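Local coordinates for protein transcriptional regulator, TetR family (Agrobacterium tumefaciens, PDB 3C2B) that probably binds regulatory DNA through an N-terminal helix-turn-helix domain and controls transcription as a member of the TetR family, at residues L25-E33 against D107-L115. Sequence-based numbering, arbitrary orientation.
Sequences LRLLVEGGE and DVSLALNRL
Leu28 reaches from helix 15-31 into the flank of helix 107-120, between Ala111, Leu112 and Leu115. Its CB, directed at the opposing helix, leads to CG, where the chain forks. Branch CD1 lies close to Ala111 CB and Leu112 CD2 and is also met by Leu115 CB. CD2 approaches Leu115 further out, with CD1 of that leucine 4.2 Å away, and the two side chains cross at about a right angle. A tight approach of CD1 to the Ala111 carbonyl and torsions far from staggered (chi1 -144°) leave the exact branch positions doubtful. Next to it, Val29 lies over the first turn of the partner helix with both methyls. With chi1 at 175°, CG1 swings away from the backbone N and rests on Asp107 CB at 3.8 Å, while CG2 packs over Ala111 CB and the backbone of Val108. The small Ala111 lets the backbones close in, its CA lying 5.2 Å from Val29 CA. Segments 25-31 and 107-115 cross at 82°, the first helix of the TetR-type DNA-binding domain meeting a helix of the C-terminal domain, so this contact joins the two domains. At one end Leu25 CG meets Val108 CG1 at 4.1 Å, and Met66 and Phe69 of helix 59-71 also pack on Leu25. At the other, just past Gly32, which leaves the helical path with positive phi, Glu33 lays CG on Leu115 CD1 at 3.6 Å; its chain then bends away, and OE1 forms a salt bridge with Arg59. A water donates to Leu28 O at 2.8 Å and accepts a weak bond from Arg114 NH1.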
ATOM      1  N   LEU A  25      20.488 -10.083   1.197  1.00 62.65           N
ATOM      2  CA  LEU A  25      19.286  -9.728   1.966  1.00 62.15           C
ATOM      3  C   LEU A  25      19.616  -8.740   3.096  1.00 61.87           C
ATOM      4  O   LEU A  25      18.925  -7.735   3.249  1.00 60.91           O
ATOM      5  CB  LEU A  25      18.607 -10.987   2.532  1.00 61.86           C
ATOM      6  CG  LEU A  25      17.573 -11.731   1.666  1.00 63.01           C
ATOM      7  CD1 LEU A  25      17.880 -11.684   0.162  1.00 62.61           C
ATOM      8  CD2 LEU A  25      17.331 -13.170   2.144  1.00 61.08           C
ATOM      9  N   ARG A  26      20.678  -9.037   3.854  1.00 61.37           N
ATOM     10  CA  ARG A  26      21.197  -8.164   4.909  1.00 61.69           C
ATOM     11  C   ARG A  26      21.533  -6.752   4.399  1.00 61.23           C
ATOM     12  O   ARG A  26      21.091  -5.767   4.993  1.00 60.53           O
ATOM     13  CB  ARG A  26      22.421  -8.806   5.581  1.00 62.06           C
ATOM     14  CG  ARG A  26      23.268  -7.865   6.450  1.00 64.46           C
ATOM     15  CD  ARG A  26      24.027  -8.625   7.548  1.00 68.03           C
ATOM     16  NE  ARG A  26      23.111  -9.092   8.604  1.00 71.09           N
ATOM     17  CZ  ARG A  26      23.445  -9.885   9.627  1.00 72.68           C
ATOM     18  NH1 ARG A  26      24.693 -10.331   9.778  1.00 73.31           N
ATOM     19  NH2 ARG A  26      22.515 -10.238  10.508  1.00 72.91           N
ATOM     20  N   LEU A  27      22.318  -6.660   3.320  1.00 60.78           N
ATOM     21  CA  LEU A  27      22.711  -5.353   2.754  1.00 61.04           C
ATOM     22  C   LEU A  27      21.483  -4.537   2.393  1.00 60.16           C
ATOM     23  O   LEU A  27      21.422  -3.329   2.618  1.00 60.38           O
ATOM     24  CB  LEU A  27      23.575  -5.520   1.499  1.00 60.64           C
ATOM     25  CG  LEU A  27      25.080  -5.768   1.646  1.00 63.40           C
ATOM     26  CD1 LEU A  27      25.668  -6.140   0.284  1.00 63.60           C
ATOM     27  CD2 LEU A  27      25.821  -4.555   2.242  1.00 63.22           C
ATOM     28  N   LEU A  28      20.495  -5.228   1.844  1.00 59.68           N
ATOM     29  CA  LEU A  28      19.283  -4.616   1.348  1.00 58.87           C
ATOM     30  C   LEU A  28      18.430  -3.982   2.470  1.00 58.31           C
ATOM     31  O   LEU A  28      17.969  -2.847   2.337  1.00 57.57           O
ATOM     32  CB  LEU A  28      18.496  -5.686   0.576  1.00 59.75           C
ATOM     33  CG  LEU A  28      17.665  -5.424  -0.700  1.00 57.53           C
ATOM     34  CD1 LEU A  28      16.259  -5.807  -0.471  1.00 58.34           C
ATOM     35  CD2 LEU A  28      17.820  -4.038  -1.316  1.00 56.39           C
ATOM     36  N   VAL A  29      18.228  -4.721   3.561  1.00 57.35           N
ATOM     37  CA  VAL A  29      17.500  -4.213   4.733  1.00 56.89           C
ATOM     38  C   VAL A  29      18.220  -2.974   5.295  1.00 56.76           C
ATOM     39  O   VAL A  29      17.606  -1.958   5.615  1.00 56.48           O
ATOM     40  CB  VAL A  29      17.354  -5.304   5.834  1.00 56.90           C
ATOM     41  CG1 VAL A  29      16.705  -4.738   7.127  1.00 53.11           C
ATOM     42  CG2 VAL A  29      16.582  -6.540   5.294  1.00 57.13           C
ATOM     43  N   GLU A  30      19.535  -3.076   5.393  1.00 56.83           N
ATOM     44  CA  GLU A  30      20.350  -2.045   6.056  1.00 57.10           C
ATOM     45  C   GLU A  30      20.526  -0.728   5.255  1.00 56.71           C
ATOM     46  O   GLU A  30      20.390   0.371   5.808  1.00 55.68           O
ATOM     47  CB  GLU A  30      21.682  -2.663   6.484  1.00 56.99           C
ATOM     48  CG  GLU A  30      21.427  -3.767   7.515  1.00 59.26           C
ATOM     49  CD  GLU A  30      22.669  -4.453   8.028  1.00 61.37           C
ATOM     50  OE1 GLU A  30      23.787  -4.146   7.561  1.00 62.11           O
ATOM     51  OE2 GLU A  30      22.521  -5.320   8.916  1.00 63.35           O
ATOM     52  N   GLY A  31      20.792  -0.846   3.955  1.00 56.63           N
ATOM     53  CA  GLY A  31      21.014   0.321   3.124  1.00 57.08           C
ATOM     54  C   GLY A  31      20.126   0.497   1.901  1.00 57.58           C
ATOM     55  O   GLY A  31      20.368   1.392   1.107  1.00 58.07           O
ATOM     56  N   GLY A  32      19.103  -0.333   1.732  1.00 57.60           N
ATOM     57  CA  GLY A  32      18.239  -0.233   0.539  1.00 57.62           C
ATOM     58  C   GLY A  32      18.940  -0.636  -0.759  1.00 58.49           C
ATOM     59  O   GLY A  32      20.065  -1.183  -0.747  1.00 58.02           O
ATOM     60  N   GLU A  33      18.292  -0.339  -1.882  1.00 58.68           N
ATOM     61  CA  GLU A  33      18.763  -0.764  -3.199  1.00 59.53           C
ATOM     62  C   GLU A  33      20.187  -0.281  -3.432  1.00 60.35           C
ATOM     63  O   GLU A  33      21.022  -1.030  -3.971  1.00 59.78           O
ATOM     64  CB  GLU A  33      17.812  -0.239  -4.295  1.00 59.80           C
ATOM     65  CG  GLU A  33      18.038  -0.741  -5.739  1.00 60.32           C
ATOM     66  CD  GLU A  33      19.146   0.008  -6.492  1.00 62.96           C
ATOM     67  OE1 GLU A  33      19.958  -0.670  -7.159  1.00 61.76           O
ATOM     68  OE2 GLU A  33      19.212   1.263  -6.419  1.00 63.85           O
ATOM     69  N   ASP A 107      11.183  -7.063   8.073  1.00 44.92           N
ATOM     70  CA  ASP A 107      12.213  -6.190   7.514  1.00 45.87           C
ATOM     71  C   ASP A 107      12.650  -6.635   6.114  1.00 45.31           C
ATOM     72  O   ASP A 107      12.784  -5.812   5.190  1.00 44.60           O
ATOM     73  CB  ASP A 107      13.425  -5.976   8.472  1.00 46.25           C
ATOM     74  CG  ASP A 107      14.046  -7.255   8.960  1.00 49.82           C
ATOM     75  OD1 ASP A 107      13.693  -8.365   8.481  1.00 54.07           O
ATOM     76  OD2 ASP A 107      14.935  -7.148   9.839  1.00 53.00           O
ATOM     77  N   VAL A 108      12.796  -7.943   5.954  1.00 44.43           N
ATOM     78  CA  VAL A 108      13.243  -8.510   4.676  1.00 44.85           C
ATOM     79  C   VAL A 108      12.130  -8.324   3.624  1.00 44.97           C
ATOM     80  O   VAL A 108      12.406  -7.973   2.467  1.00 44.80           O
ATOM     81  CB  VAL A 108      13.608 -10.009   4.793  1.00 44.59           C
ATOM     82  CG1 VAL A 108      14.120 -10.546   3.446  1.00 44.23           C
ATOM     83  CG2 VAL A 108      14.642 -10.236   5.905  1.00 45.05           C
ATOM     84  N   SER A 109      10.891  -8.617   4.025  1.00 44.14           N
ATOM     85  CA  SER A 109       9.762  -8.479   3.116  1.00 44.08           C
ATOM     86  C   SER A 109       9.675  -7.014   2.670  1.00 43.65           C
ATOM     87  O   SER A 109       9.550  -6.737   1.450  1.00 44.10           O
ATOM     88  CB  SER A 109       8.440  -8.980   3.740  1.00 44.03           C
ATOM     89  OG  SER A 109       7.301  -8.499   3.007  1.00 43.60           O
ATOM     90  N   LEU A 110       9.775  -6.081   3.620  1.00 41.76           N
ATOM     91  CA  LEU A 110       9.736  -4.653   3.239  1.00 42.06           C
ATOM     92  C   LEU A 110      10.844  -4.295   2.267  1.00 41.75           C
ATOM     93  O   LEU A 110      10.606  -3.599   1.289  1.00 41.93           O
ATOM     94  CB  LEU A 110       9.808  -3.732   4.455  1.00 41.71           C
ATOM     95  CG  LEU A 110       8.547  -3.703   5.315  1.00 40.06           C
ATOM     96  CD1 LEU A 110       8.911  -3.106   6.692  1.00 42.17           C
ATOM     97  CD2 LEU A 110       7.374  -2.954   4.659  1.00 39.61           C
ATOM     98  N   ALA A 111      12.054  -4.781   2.547  1.00 41.62           N
ATOM     99  CA  ALA A 111      13.240  -4.458   1.758  1.00 42.05           C
ATOM    100  C   ALA A 111      13.129  -5.073   0.352  1.00 42.14           C
ATOM    101  O   ALA A 111      13.446  -4.405  -0.636  1.00 42.89           O
ATOM    102  CB  ALA A 111      14.463  -4.968   2.451  1.00 40.56           C
ATOM    103  N   LEU A 112      12.609  -6.295   0.235  1.00 40.63           N
ATOM    104  CA  LEU A 112      12.445  -6.866  -1.104  1.00 41.54           C
ATOM    105  C   LEU A 112      11.367  -6.142  -1.931  1.00 41.27           C
ATOM    106  O   LEU A 112      11.559  -5.851  -3.124  1.00 40.68           O
ATOM    107  CB  LEU A 112      12.181  -8.372  -1.024  1.00 41.74           C
ATOM    108  CG  LEU A 112      13.455  -9.061  -0.529  1.00 44.33           C
ATOM    109  CD1 LEU A 112      13.100 -10.446   0.026  1.00 43.26           C
ATOM    110  CD2 LEU A 112      14.588  -9.122  -1.609  1.00 44.00           C
ATOM    111  N   ASN A 113      10.250  -5.842  -1.276  1.00 41.20           N
ATOM    112  CA  ASN A 113       9.211  -5.008  -1.879  1.00 42.46           C
ATOM    113  C   ASN A 113       9.707  -3.641  -2.303  1.00 42.32           C
ATOM    114  O   ASN A 113       9.456  -3.240  -3.444  1.00 43.73           O
ATOM    115  CB  ASN A 113       7.967  -4.919  -0.978  1.00 41.91           C
ATOM    116  CG  ASN A 113       7.072  -6.134  -1.151  1.00 43.32           C
ATOM    117  OD1 ASN A 113       6.366  -6.231  -2.139  1.00 45.83           O
ATOM    118  ND2 ASN A 113       7.150  -7.087  -0.224  1.00 40.54           N
ATOM    119  N   ARG A 114      10.441  -2.948  -1.432  1.00 41.74           N
ATOM    120  CA  ARG A 114      11.108  -1.704  -1.814  1.00 42.21           C
ATOM    121  C   ARG A 114      11.979  -1.903  -3.041  1.00 42.24           C
ATOM    122  O   ARG A 114      11.957  -1.093  -3.957  1.00 42.89           O
ATOM    123  CB  ARG A 114      12.002  -1.185  -0.692  1.00 42.97           C
ATOM    124  CG  ARG A 114      11.233  -0.674   0.503  1.00 43.62           C
ATOM    125  CD  ARG A 114      12.162  -0.264   1.643  1.00 41.87           C
ATOM    126  NE  ARG A 114      11.353   0.167   2.787  1.00 44.09           N
ATOM    127  CZ  ARG A 114      11.537  -0.301   4.017  1.00 42.63           C
ATOM    128  NH1 ARG A 114      12.539  -1.157   4.274  1.00 43.58           N
ATOM    129  NH2 ARG A 114      10.748   0.096   4.986  1.00 40.62           N
ATOM    130  N   LEU A 115      12.757  -2.983  -3.061  1.00 42.93           N
ATOM    131  CA  LEU A 115      13.686  -3.218  -4.179  1.00 42.78           C
ATOM    132  C   LEU A 115      12.911  -3.350  -5.499  1.00 42.13           C
ATOM    133  O   LEU A 115      13.217  -2.650  -6.467  1.00 42.07           O
ATOM    134  CB  LEU A 115      14.530  -4.466  -3.923  1.00 42.77           C
ATOM    135  CG  LEU A 115      15.367  -4.919  -5.113  1.00 44.79           C
ATOM    136  CD1 LEU A 115      16.486  -3.955  -5.252  1.00 42.19           C
ATOM    137  CD2 LEU A 115      15.876  -6.338  -4.918  1.00 46.72           C
TER
HETATM  138  O   HOH W   1      15.360  -1.747   2.493  1.00 40.13           O